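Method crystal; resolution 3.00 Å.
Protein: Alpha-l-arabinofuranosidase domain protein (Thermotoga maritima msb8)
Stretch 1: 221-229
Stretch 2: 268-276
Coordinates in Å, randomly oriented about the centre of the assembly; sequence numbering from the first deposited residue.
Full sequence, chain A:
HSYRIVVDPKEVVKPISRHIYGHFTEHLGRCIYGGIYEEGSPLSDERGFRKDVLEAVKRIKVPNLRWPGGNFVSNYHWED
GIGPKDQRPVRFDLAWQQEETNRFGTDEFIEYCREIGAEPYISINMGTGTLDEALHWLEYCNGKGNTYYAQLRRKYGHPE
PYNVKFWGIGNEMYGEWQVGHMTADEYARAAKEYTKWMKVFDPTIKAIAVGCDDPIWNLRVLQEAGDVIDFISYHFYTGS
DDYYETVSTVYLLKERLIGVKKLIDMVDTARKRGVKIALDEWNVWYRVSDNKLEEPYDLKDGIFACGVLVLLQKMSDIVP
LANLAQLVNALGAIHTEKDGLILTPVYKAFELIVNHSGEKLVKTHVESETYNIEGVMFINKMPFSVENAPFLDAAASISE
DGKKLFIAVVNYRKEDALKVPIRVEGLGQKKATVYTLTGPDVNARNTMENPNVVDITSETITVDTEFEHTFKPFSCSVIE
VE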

# COMPACT_ATOMS: atom_id res chain seq x y z
N VAL A 221 -10.40 -1.98 20.60
CA VAL A 221 -11.12 -2.11 19.36
C VAL A 221 -11.32 -3.58 19.12
O VAL A 221 -12.41 -4.01 18.82
N LEU A 222 -10.27 -4.35 19.26
CA LEU A 222 -10.41 -5.77 19.02
C LEU A 222 -11.40 -6.38 19.99
O LEU A 222 -12.18 -7.26 19.63
N GLN A 223 -11.38 -5.88 21.22
CA GLN A 223 -12.26 -6.44 22.25
C GLN A 223 -13.73 -6.15 22.02
O GLN A 223 -14.57 -6.93 22.37
N GLU A 224 -14.01 -5.02 21.40
CA GLU A 224 -15.37 -4.60 21.13
C GLU A 224 -15.92 -5.11 19.80
O GLU A 224 -17.00 -5.68 19.74
N ALA A 225 -15.16 -4.94 18.73
CA ALA A 225 -15.62 -5.34 17.42
C ALA A 225 -14.93 -6.57 16.87
O ALA A 225 -15.11 -6.88 15.70
N GLY A 226 -14.16 -7.26 17.70
CA GLY A 226 -13.44 -8.45 17.28
C GLY A 226 -14.23 -9.61 16.67
O GLY A 226 -13.64 -10.54 16.09
N ASP A 227 -15.55 -9.56 16.79
CA ASP A 227 -16.41 -10.59 16.24
C ASP A 227 -17.04 -10.13 14.93
O ASP A 227 -17.81 -10.88 14.31
N VAL A 228 -16.74 -8.90 14.50
CA VAL A 228 -17.33 -8.42 13.26
C VAL A 228 -16.41 -7.74 12.30
O VAL A 228 -16.73 -7.64 11.13
N ILE A 229 -15.30 -7.22 12.76
CA ILE A 229 -14.41 -6.55 11.83
C ILE A 229 -13.53 -7.65 11.22
O ILE A 229 -13.46 -8.74 11.78
N ASP A 268 -9.81 -13.24 22.56
CA ASP A 268 -10.51 -14.43 22.12
C ASP A 268 -11.38 -14.30 20.90
O ASP A 268 -11.15 -14.99 19.93
N THR A 269 -12.38 -13.42 20.91
CA THR A 269 -13.21 -13.31 19.70
C THR A 269 -12.41 -12.97 18.45
O THR A 269 -12.57 -13.61 17.43
N ALA A 270 -11.55 -11.97 18.52
CA ALA A 270 -10.75 -11.57 17.37
C ALA A 270 -9.85 -12.68 16.87
O ALA A 270 -9.60 -12.79 15.67
N ARG A 271 -9.33 -13.49 17.78
CA ARG A 271 -8.45 -14.58 17.37
C ARG A 271 -9.25 -15.71 16.72
O ARG A 271 -8.82 -16.28 15.73
N LYS A 272 -10.40 -16.04 17.28
CA LYS A 272 -11.24 -17.09 16.71
C LYS A 272 -11.49 -16.77 15.24
O LYS A 272 -11.18 -17.61 14.40
N ARG A 273 -12.06 -15.60 14.91
CA ARG A 273 -12.27 -15.22 13.50
C ARG A 273 -10.86 -14.84 13.13
O ARG A 273 -10.15 -14.28 13.95
N GLY A 274 -10.40 -15.10 11.92
CA GLY A 274 -9.03 -14.73 11.63
C GLY A 274 -8.76 -13.25 11.40
O GLY A 274 -8.19 -12.90 10.38
N VAL A 275 -9.12 -12.36 12.34
CA VAL A 275 -8.91 -10.94 12.12
C VAL A 275 -7.47 -10.75 11.79
O VAL A 275 -6.61 -11.33 12.45
N LYS A 276 -7.20 -9.93 10.77
CA LYS A 276 -5.82 -9.69 10.37
C LYS A 276 -5.42 -8.25 10.31
O LYS A 276 -6.20 -7.38 10.61

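Asp268 opens the second stretch out of reach of the first, and its OD1 is engaged within its own stretch: Asp268 OD1 accepts from Arg271 NH1 at 2.9 Å, a salt bridge across one helical turn, with a weak second bond from Arg271 NH2 at 3.3 Å. Arg271 itself points away, with chi1 and chi2 both t.

Thr269 is the first residue to point toward the other stretch. Its chi1 is p, and Thr269 OG1 lies 3.5 Å from Gly226 C and 4.0 Å from Leu222 O, contacts rather than hydrogen bonds. A residue without a side chain suits the opposing position, since a CB on Gly226 would fall 2.6 Å from Thr269 OG1 and 2.1 Å from Leu222 O.

Ala270 is set sideways at the closest backbone approach, its CA 4.1 Å from Gly226 CA. The missing side chain of Gly226 leaves room for a CA-H...O contact, Ala270 CA to Gly226 O at 3.3 Å. Ala270 CB meets Leu222 CD2 at 3.8 Å. Leu222, chi1 m, starts sideways, but its end comes nearer to fill this apolar site.

Lys272 leads its amine away from the contact. Arg273, just past the helix, points toward stretch 1 with chi1 m, chi2 t and chi3 p, and its long chain brings the guanidinium to the carbonyls of the loop. Arg273 NH1 donates to Ile229 O at 2.5 Å, a short bond near the plane of the group. Asp227 O sits over one face, 3.0 Å from Arg273 NE, where the angle is too poor for a hydrogen bond.

Gly274 turns the chain without touching stretch 1. Val275, chi1 t, then points back toward it: its apolar, beta-branched side chain suits a place beside Leu222, with Val275 CG1 4.2 Å from Leu222 CD2, extending the apolar patch, and Val275 CG2 3.7 Å from Ile229 O. Lys276 points away.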

# COMPACT_ATOMS: atom_id res chain seq x y z
CB VAL A 221 -10.33 -1.54 18.14
CG1 VAL A 221 -11.03 -1.87 16.83
CG2 VAL A 221 -10.19 -0.04 18.28
CB LEU A 222 -9.07 -6.47 19.15
CG LEU A 222 -8.12 -6.05 18.04
CD1 LEU A 222 -6.69 -6.06 18.52
CD2 LEU A 222 -8.31 -7.01 16.89
CB GLN A 223 -11.85 -5.88 23.59
CG GLN A 223 -11.17 -6.89 24.47
CD GLN A 223 -10.40 -6.23 25.60
OE1 GLN A 223 -10.80 -5.18 26.12
NE2 GLN A 223 -9.30 -6.85 25.98
CB GLU A 224 -15.42 -3.07 21.17
CG GLU A 224 -16.80 -2.53 21.37
CD GLU A 224 -17.40 -2.93 22.72
OE1 GLU A 224 -16.71 -3.64 23.50
OE2 GLU A 224 -18.56 -2.53 23.02
CB ALA A 225 -15.46 -4.18 16.46
CB ASP A 227 -17.52 -10.94 17.24
CG ASP A 227 -18.33 -9.72 17.66
OD1 ASP A 227 -17.79 -8.59 17.59
OD2 ASP A 227 -19.50 -9.89 18.07
CB VAL A 228 -18.51 -7.45 13.49
CG1 VAL A 228 -19.58 -8.09 14.36
CG2 VAL A 228 -17.99 -6.18 14.08
CB ILE A 229 -13.58 -5.52 12.56
CG1 ILE A 229 -12.64 -6.20 13.55
CG2 ILE A 229 -14.51 -4.59 13.31
CD1 ILE A 229 -11.94 -5.19 14.44
CB ASP A 268 -11.27 -15.04 23.27
CG ASP A 268 -10.35 -15.71 24.26
OD1 ASP A 268 -9.20 -16.00 23.86
OD2 ASP A 268 -10.77 -15.94 25.41
CB THR A 269 -14.35 -12.27 19.84
OG1 THR A 269 -13.81 -10.94 19.89
CG2 THR A 269 -15.14 -12.56 21.09
CB ALA A 270 -9.89 -10.37 17.70
CB ARG A 271 -7.65 -15.10 18.55
CG ARG A 271 -6.50 -16.01 18.15
CD ARG A 271 -5.85 -16.74 19.34
NE ARG A 271 -6.77 -17.66 20.01
CZ ARG A 271 -7.44 -17.39 21.14
NH1 ARG A 271 -7.27 -16.22 21.77
NH2 ARG A 271 -8.31 -18.28 21.64
CB LYS A 272 -12.57 -17.18 17.46
CG LYS A 272 -12.62 -18.23 18.58
CD LYS A 272 -11.58 -18.01 19.67
CE LYS A 272 -11.73 -19.05 20.81
NZ LYS A 272 -13.01 -18.92 21.59
CB ARG A 273 -13.18 -14.00 13.38
CG ARG A 273 -14.58 -14.19 13.98
CD ARG A 273 -15.53 -12.96 13.93
NE ARG A 273 -15.99 -12.60 12.59
CZ ARG A 273 -15.40 -11.70 11.81
NH1 ARG A 273 -14.34 -11.06 12.26
NH2 ARG A 273 -15.87 -11.41 10.59
CB VAL A 275 -9.21 -10.14 13.34
CG1 VAL A 275 -8.85 -8.69 13.10
CG2 VAL A 275 -10.65 -10.28 13.68
CB LYS A 276 -5.52 -10.43 9.06
CG LYS A 276 -5.53 -11.90 9.35
CD LYS A 276 -5.28 -12.80 8.19
CE LYS A 276 -5.53 -14.26 8.63
NZ LYS A 276 -4.95 -14.58 9.98